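Local coordinates for 2,3-dihydroxy-2,3-dihydrophenylpropionate dehydrogenase (Pseudomonas sp. MC1, PDB 5XTF), which catalyses the NAD(+)-dependent oxidation of naphthalene cis-dihydrodiol to 1,2-dihydroxynaphthalene, as a tetrameric short-chain dehydrogenase/reductase, at residues B[33-36]-B[37-41]; B[188-191]-B[192-196]; B[114-117]-B[118-122]. All blocks are in the same frame, centred on the assembly; numbering follows the deposited sequence.

Interaction 1: B[33-36]-B[37-41]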
# COMPACT_ATOMS: atom_id res chain seq x y z
N SER B 33 -1.96 -21.14 -22.94
CA SER B 33 -2.96 -21.60 -21.99
C SER B 33 -3.46 -20.40 -21.20
O SER B 33 -2.85 -19.33 -21.19
CB SER B 33 -2.36 -22.63 -21.03
OG SER B 33 -1.42 -21.98 -20.20
N GLY B 34 -4.60 -20.61 -20.53
CA GLY B 34 -5.08 -19.68 -19.52
C GLY B 34 -5.19 -18.27 -20.04
O GLY B 34 -5.67 -18.04 -21.16
N ILE B 35 -4.71 -17.32 -19.23
CA ILE B 35 -4.87 -15.91 -19.57
C ILE B 35 -4.11 -15.57 -20.85
O ILE B 35 -4.58 -14.79 -21.69
CB ILE B 35 -4.44 -15.03 -18.39
CG1 ILE B 35 -5.43 -15.16 -17.24
CG2 ILE B 35 -4.28 -13.57 -18.83
CD1 ILE B 35 -5.01 -14.38 -15.99
N GLY B 36 -2.93 -16.16 -21.04
CA GLY B 36 -2.10 -15.78 -22.18
C GLY B 36 -2.74 -16.10 -23.51
O GLY B 36 -2.62 -15.33 -24.46
N LEU B 37 -3.41 -17.25 -23.60
CA LEU B 37 -4.13 -17.60 -24.82
C LEU B 37 -5.26 -16.61 -25.09
O LEU B 37 -5.51 -16.22 -26.24
CB LEU B 37 -4.65 -19.03 -24.70
CG LEU B 37 -5.65 -19.62 -25.69
CD1 LEU B 37 -5.15 -19.55 -27.12
CD2 LEU B 37 -5.88 -21.07 -25.30
N GLU B 38 -5.94 -16.15 -24.03
CA GLU B 38 -7.00 -15.17 -24.23
C GLU B 38 -6.43 -13.81 -24.62
O GLU B 38 -7.11 -13.04 -25.31
CB GLU B 38 -7.85 -15.07 -22.98
CG GLU B 38 -8.70 -16.31 -22.73
CD GLU B 38 -9.61 -16.68 -23.92
OE1 GLU B 38 -10.19 -15.78 -24.58
OE2 GLU B 38 -9.73 -17.89 -24.19
N LEU B 39 -5.21 -13.51 -24.20
CA LEU B 39 -4.58 -12.27 -24.66
C LEU B 39 -4.30 -12.32 -26.15
O LEU B 39 -4.51 -11.33 -26.87
CB LEU B 39 -3.30 -12.01 -23.86
CG LEU B 39 -3.52 -11.83 -22.36
CD1 LEU B 39 -2.20 -11.53 -21.64
CD2 LEU B 39 -4.54 -10.73 -22.13
N VAL B 40 -3.85 -13.48 -26.65
CA VAL B 40 -3.70 -13.66 -28.09
C VAL B 40 -5.01 -13.41 -28.80
O VAL B 40 -5.10 -12.60 -29.73
CB VAL B 40 -3.18 -15.07 -28.40
CG1 VAL B 40 -3.29 -15.34 -29.91
CG2 VAL B 40 -1.77 -15.23 -27.89
N ARG B 41 -6.07 -14.10 -28.37
CA ARG B 41 -7.36 -13.93 -29.01
C ARG B 41 -7.85 -12.49 -28.88
O ARG B 41 -8.43 -11.94 -29.83
CB ARG B 41 -8.36 -14.91 -28.41
CG ARG B 41 -7.96 -16.35 -28.65
CD ARG B 41 -8.85 -17.32 -27.88
NE ARG B 41 -8.44 -18.70 -28.13
CZ ARG B 41 -8.80 -19.74 -27.39
NH1 ARG B 41 -9.57 -19.57 -26.32
NH2 ARG B 41 -8.37 -20.97 -27.70
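Leu37 N reaches back to Ser33 O at 3.2 Å, the first of four i to i+4 backbone bonds that carry the chain from the loop at Ser33 into the first turns of the helix. Glu38 N follows with a weak bond to Gly34 O, Leu39 N binds Ile35 O at 2.9 Å, and Val40 N closes on Gly36 O at 3.1 Å. The positive phi of Gly34 suits glycine where the chain turns into the helix.

Among the side chains, Leu39 and Ile35 run side by side, with Ile35 CG2 4.0 Å from Leu39 CG. The branch point of Leu39 also leans over the preceding turn, Leu39 CG lying 3.2 Å from Ile35 O, because CG is anti to its own carbonyl carbon (chi1 -62°). With an alanine in place of Leu39, Ile35 CG2 would probably lose this neighbour and a gap would open toward Val247 and Tyr250, which Leu39 also touches. On another flank, Leu37 CG sits 3.5 Å above the centre of the Arg41 guanidinium. Arg41 NH1 also makes a salt bridge to Glu38 OE2 at 2.7 Å, its hydrogen bond weak and bent, and Arg41 NE makes another salt bridge, to Glu66.

Gly34-Ile35-Gly36 is the end of the glycine-rich TGxxxGIG motif of SDR enzymes, at the start of the first Rossmann helix; Ser33 and Ile35 bind NAD(+).

Interaction 2: B[188-191]-B[192-196]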
# COMPACT_ATOMS: atom_id res chain seq x y z
N TYR B 188 9.80 3.85 -13.39
CA TYR B 188 10.58 5.03 -13.05
C TYR B 188 11.82 5.13 -13.93
O TYR B 188 12.14 6.21 -14.44
CB TYR B 188 10.98 5.00 -11.58
CG TYR B 188 11.61 6.29 -11.12
CD1 TYR B 188 10.83 7.43 -10.94
CD2 TYR B 188 12.97 6.37 -10.87
CE1 TYR B 188 11.40 8.62 -10.53
CE2 TYR B 188 13.54 7.56 -10.45
CZ TYR B 188 12.76 8.68 -10.28
OH TYR B 188 13.32 9.86 -9.87
N GLU B 189 12.51 4.01 -14.15
CA GLU B 189 13.78 4.04 -14.87
C GLU B 189 13.59 4.31 -16.36
O GLU B 189 14.40 5.01 -16.97
CB GLU B 189 14.52 2.72 -14.67
CG GLU B 189 15.82 2.66 -15.44
CD GLU B 189 16.59 1.37 -15.21
OE1 GLU B 189 16.39 0.72 -14.16
OE2 GLU B 189 17.39 1.02 -16.11
N LEU B 190 12.53 3.77 -16.98
CA LEU B 190 12.36 3.84 -18.42
C LEU B 190 11.54 5.03 -18.89
O LEU B 190 11.49 5.29 -20.10
CB LEU B 190 11.72 2.55 -18.93
CG LEU B 190 12.54 1.31 -18.57
CD1 LEU B 190 11.75 0.05 -18.82
CD2 LEU B 190 13.89 1.28 -19.30
N ALA B 191 10.90 5.76 -17.99
CA ALA B 191 10.18 6.97 -18.37
C ALA B 191 11.18 8.01 -18.86
O ALA B 191 12.31 8.04 -18.39
CB ALA B 191 9.37 7.50 -17.20
N PRO B 192 10.76 8.87 -19.80
CA PRO B 192 9.43 8.98 -20.38
C PRO B 192 9.20 8.07 -21.57
O PRO B 192 8.08 8.06 -22.10
CB PRO B 192 9.38 10.43 -20.83
CG PRO B 192 10.77 10.69 -21.26
CD PRO B 192 11.66 9.92 -20.31
N GLU B 193 10.23 7.31 -21.97
CA GLU B 193 10.19 6.62 -23.26
C GLU B 193 9.24 5.43 -23.26
O GLU B 193 8.46 5.23 -24.20
CB GLU B 193 11.60 6.16 -23.63
CG GLU B 193 11.98 6.43 -25.07
CD GLU B 193 13.29 5.76 -25.49
OE1 GLU B 193 13.47 5.56 -26.71
OE2 GLU B 193 14.11 5.42 -24.59
N ILE B 194 9.32 4.58 -22.23
CA ILE B 194 8.62 3.31 -22.20
C ILE B 194 7.73 3.25 -20.97
O ILE B 194 8.20 3.51 -19.85
CB ILE B 194 9.61 2.14 -22.19
CG1 ILE B 194 10.33 2.06 -23.54
CG2 ILE B 194 8.90 0.83 -21.84
CD1 ILE B 194 11.50 1.12 -23.51
N ARG B 195 6.45 2.92 -21.16
CA ARG B 195 5.54 2.73 -20.04
C ARG B 195 5.61 1.30 -19.54
O ARG B 195 5.77 0.36 -20.32
CB ARG B 195 4.10 3.07 -20.43
CG ARG B 195 3.85 4.55 -20.61
CD ARG B 195 2.44 4.82 -21.11
NE ARG B 195 2.10 4.01 -22.28
CZ ARG B 195 1.28 2.97 -22.25
NH1 ARG B 195 0.70 2.62 -21.11
NH2 ARG B 195 1.04 2.28 -23.36
N VAL B 196 5.46 1.12 -18.22
CA VAL B 196 5.54 -0.20 -17.61
C VAL B 196 4.42 -0.33 -16.58
O VAL B 196 4.32 0.50 -15.68
CB VAL B 196 6.89 -0.47 -16.93
CG1 VAL B 196 6.99 -1.94 -16.59
CG2 VAL B 196 8.07 -0.05 -17.81
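Leu190 O, at the end of helix 170-190, takes two backbone hydrogen bonds from the loop that follows. Ile194 N gives the better one, 3.1 Å to Leu190 O and nearly straight at its hydrogen (166°). Glu193 N adds a weak bond to Leu190 O, 3.0 Å long but strongly bent. Ile194 is thus the residue firmly tied to this carbonyl, with Glu193 only weakly so.

The covalent geometry contributes as well. Ala191 leaves helical phi/psi, and the Ala191-Pro192 peptide is cis, which brings Ala191 CA and Pro192 CA to 2.9 Å and folds the chain back sharply.

Apolar contacts close the inside of the turn. Leu190 CB meets Ile194 CB at 3.9 Å. Beyond it, Leu190 CD1 comes to 3.8 Å from Val196 CG2, the two side chains crossing at a slant; with CG1 turned anti to the backbone N (chi1 -168°), Val196 CG2 is left anti to the carbonyl carbon, where it meets Leu190. Ile194 packs further on Leu144 and Leu147 of helix 118-150, and Val196 on Val154 and Met156 of strand 153-157.

Between subunits, Ala191 and Pro192 pack on Pro236 of the second subunit, while Leu190 touches Ile114 of the third.

This is the tight helix-to-strand turn of a beta-alpha-beta crossover in a Rossmann-type sheet, returning the chain from helix 170-190 to parallel strand 195-201.

Interaction 3: B[114-117]-B[118-122]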
# COMPACT_ATOMS: atom_id res chain seq x y z
N ILE B 114 6.43 -23.78 4.62
CA ILE B 114 7.79 -23.45 5.02
C ILE B 114 8.39 -24.52 5.93
O ILE B 114 9.61 -24.54 6.12
CB ILE B 114 7.81 -22.06 5.68
CG1 ILE B 114 9.25 -21.56 5.90
CG2 ILE B 114 7.00 -22.08 6.99
CD1 ILE B 114 10.00 -21.20 4.61
N GLU B 115 7.57 -25.41 6.50
CA GLU B 115 8.08 -26.51 7.31
C GLU B 115 8.71 -27.63 6.49
O GLU B 115 9.47 -28.42 7.03
CB GLU B 115 6.96 -27.11 8.17
CG GLU B 115 6.52 -26.24 9.34
CD GLU B 115 5.08 -25.81 9.22
OE1 GLU B 115 4.60 -25.06 10.12
OE2 GLU B 115 4.42 -26.23 8.23
N GLU B 116 8.40 -27.71 5.20
CA GLU B 116 8.90 -28.78 4.35
C GLU B 116 10.42 -28.85 4.36
O GLU B 116 11.09 -27.85 4.64
CB GLU B 116 8.41 -28.58 2.92
CG GLU B 116 6.90 -28.48 2.80
CD GLU B 116 6.21 -29.83 2.85
OE1 GLU B 116 6.44 -30.64 1.92
OE2 GLU B 116 5.44 -30.06 3.81
N PRO B 117 10.99 -30.01 4.04
CA PRO B 117 12.45 -30.14 3.99
C PRO B 117 13.08 -29.18 2.99
O PRO B 117 12.58 -28.99 1.88
CB PRO B 117 12.67 -31.60 3.58
CG PRO B 117 11.32 -32.12 3.17
CD PRO B 117 10.33 -31.32 3.94
N TRP B 118 14.21 -28.59 3.40
CA TRP B 118 14.81 -27.50 2.63
C TRP B 118 15.08 -27.91 1.19
O TRP B 118 14.97 -27.08 0.28
CB TRP B 118 16.09 -27.02 3.30
CG TRP B 118 16.82 -26.01 2.48
CD1 TRP B 118 18.02 -26.18 1.85
CD2 TRP B 118 16.38 -24.69 2.17
NE1 TRP B 118 18.36 -25.03 1.18
CE2 TRP B 118 17.38 -24.10 1.36
CE3 TRP B 118 15.25 -23.93 2.52
CZ2 TRP B 118 17.27 -22.79 0.87
CZ3 TRP B 118 15.14 -22.63 2.03
CH2 TRP B 118 16.15 -22.08 1.22
N GLU B 119 15.44 -29.17 0.95
CA GLU B 119 15.71 -29.64 -0.40
C GLU B 119 14.54 -29.32 -1.32
O GLU B 119 14.73 -28.86 -2.46
CB GLU B 119 15.98 -31.15 -0.37
CG GLU B 119 17.20 -31.58 0.47
CD GLU B 119 17.14 -31.19 1.96
OE1 GLU B 119 18.19 -31.10 2.61
OE2 GLU B 119 16.04 -30.97 2.50
N LYS B 120 13.32 -29.53 -0.83
CA LYS B 120 12.13 -29.23 -1.60
C LYS B 120 11.91 -27.72 -1.72
O LYS B 120 11.60 -27.22 -2.81
CB LYS B 120 10.93 -29.91 -0.96
CG LYS B 120 9.60 -29.39 -1.47
CD LYS B 120 8.59 -30.52 -1.69
CE LYS B 120 7.32 -30.04 -2.46
NZ LYS B 120 7.61 -29.36 -3.78
N ILE B 121 12.08 -26.99 -0.62
CA ILE B 121 11.92 -25.54 -0.68
C ILE B 121 12.91 -24.94 -1.67
O ILE B 121 12.55 -24.09 -2.49
CB ILE B 121 12.10 -24.91 0.71
CG1 ILE B 121 11.03 -25.42 1.67
CG2 ILE B 121 12.03 -23.41 0.60
CD1 ILE B 121 11.25 -24.91 3.06
N SER B 122 14.17 -25.38 -1.60
CA SER B 122 15.20 -24.83 -2.46
C SER B 122 14.88 -25.07 -3.93
O SER B 122 15.11 -24.19 -4.77
CB SER B 122 16.55 -25.44 -2.13
OG SER B 122 17.56 -24.77 -2.85
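Helix 118-150 starts just after Pro117, its N-cap residue, whose carbonyl meets Lys120 and Ile121 of the first turn. Pro117 O accepts from two backbone donors. Lys120 N lies 2.9 Å from Pro117 O in a bent bond (131° at its hydrogen), while Ile121 N, at 3.2 Å from Pro117 O, makes the straighter one (162°), so both an i+3 and an i+4 donor close the first turn on one carbonyl.

Ile121 is the side chain that reaches back over the incoming loop. Its CG1 is anti to the carbonyl carbon (chi1 -62°), and the chain then runs on extended to place Ile121 CD1 3.3 Å from Glu116 O. Ile121 CD1 is also 3.5 Å from Ile114 O and approaches Ile114 CD1, so the loop arches around this methyl.

In the SDR fold, helix 118-150 is one of the long helices that build subunit interfaces, and here the third subunit packs against this helix start. Ile114 packs on its Phe137 and Ile121 on its Ser141, while the Trp118 ring stacks with His81 of that subunit. Within the chain, Ser122 CB lies 3.7 Å above one face of the Trp118 ring, toward its rim.

On the outer side, the bent Glu119 chain brings Glu119 OE2 to 3.6 Å from Pro117 CB. Glu116 OE1 and Lys120 NZ, though oppositely charged, remain 6.0 Å apart.

How the interactions relate
Along the chain the order is interaction 1, interaction 3, interaction 2, and no two of them touch. Interaction 1 is the part at the cofactor site: besides its Ser33 and Ile35, it approaches Asn104, another NAD(+)-binding residue, with the nearest atoms of Gly36 and Asn104 about 3 Å apart, although no NAD(+) is bound to this chain in the model. Interactions 1 and 2 lie on opposite sides of the chain's centre, their centres 26 Å apart. Interactions 2 and 3 are farther separated, 38 Å between centres, yet both face the third subunit. There the link crosses between chains: the Glu189 carboxylate of one subunit hydrogen-bonds Ile114 N of the other, in each direction.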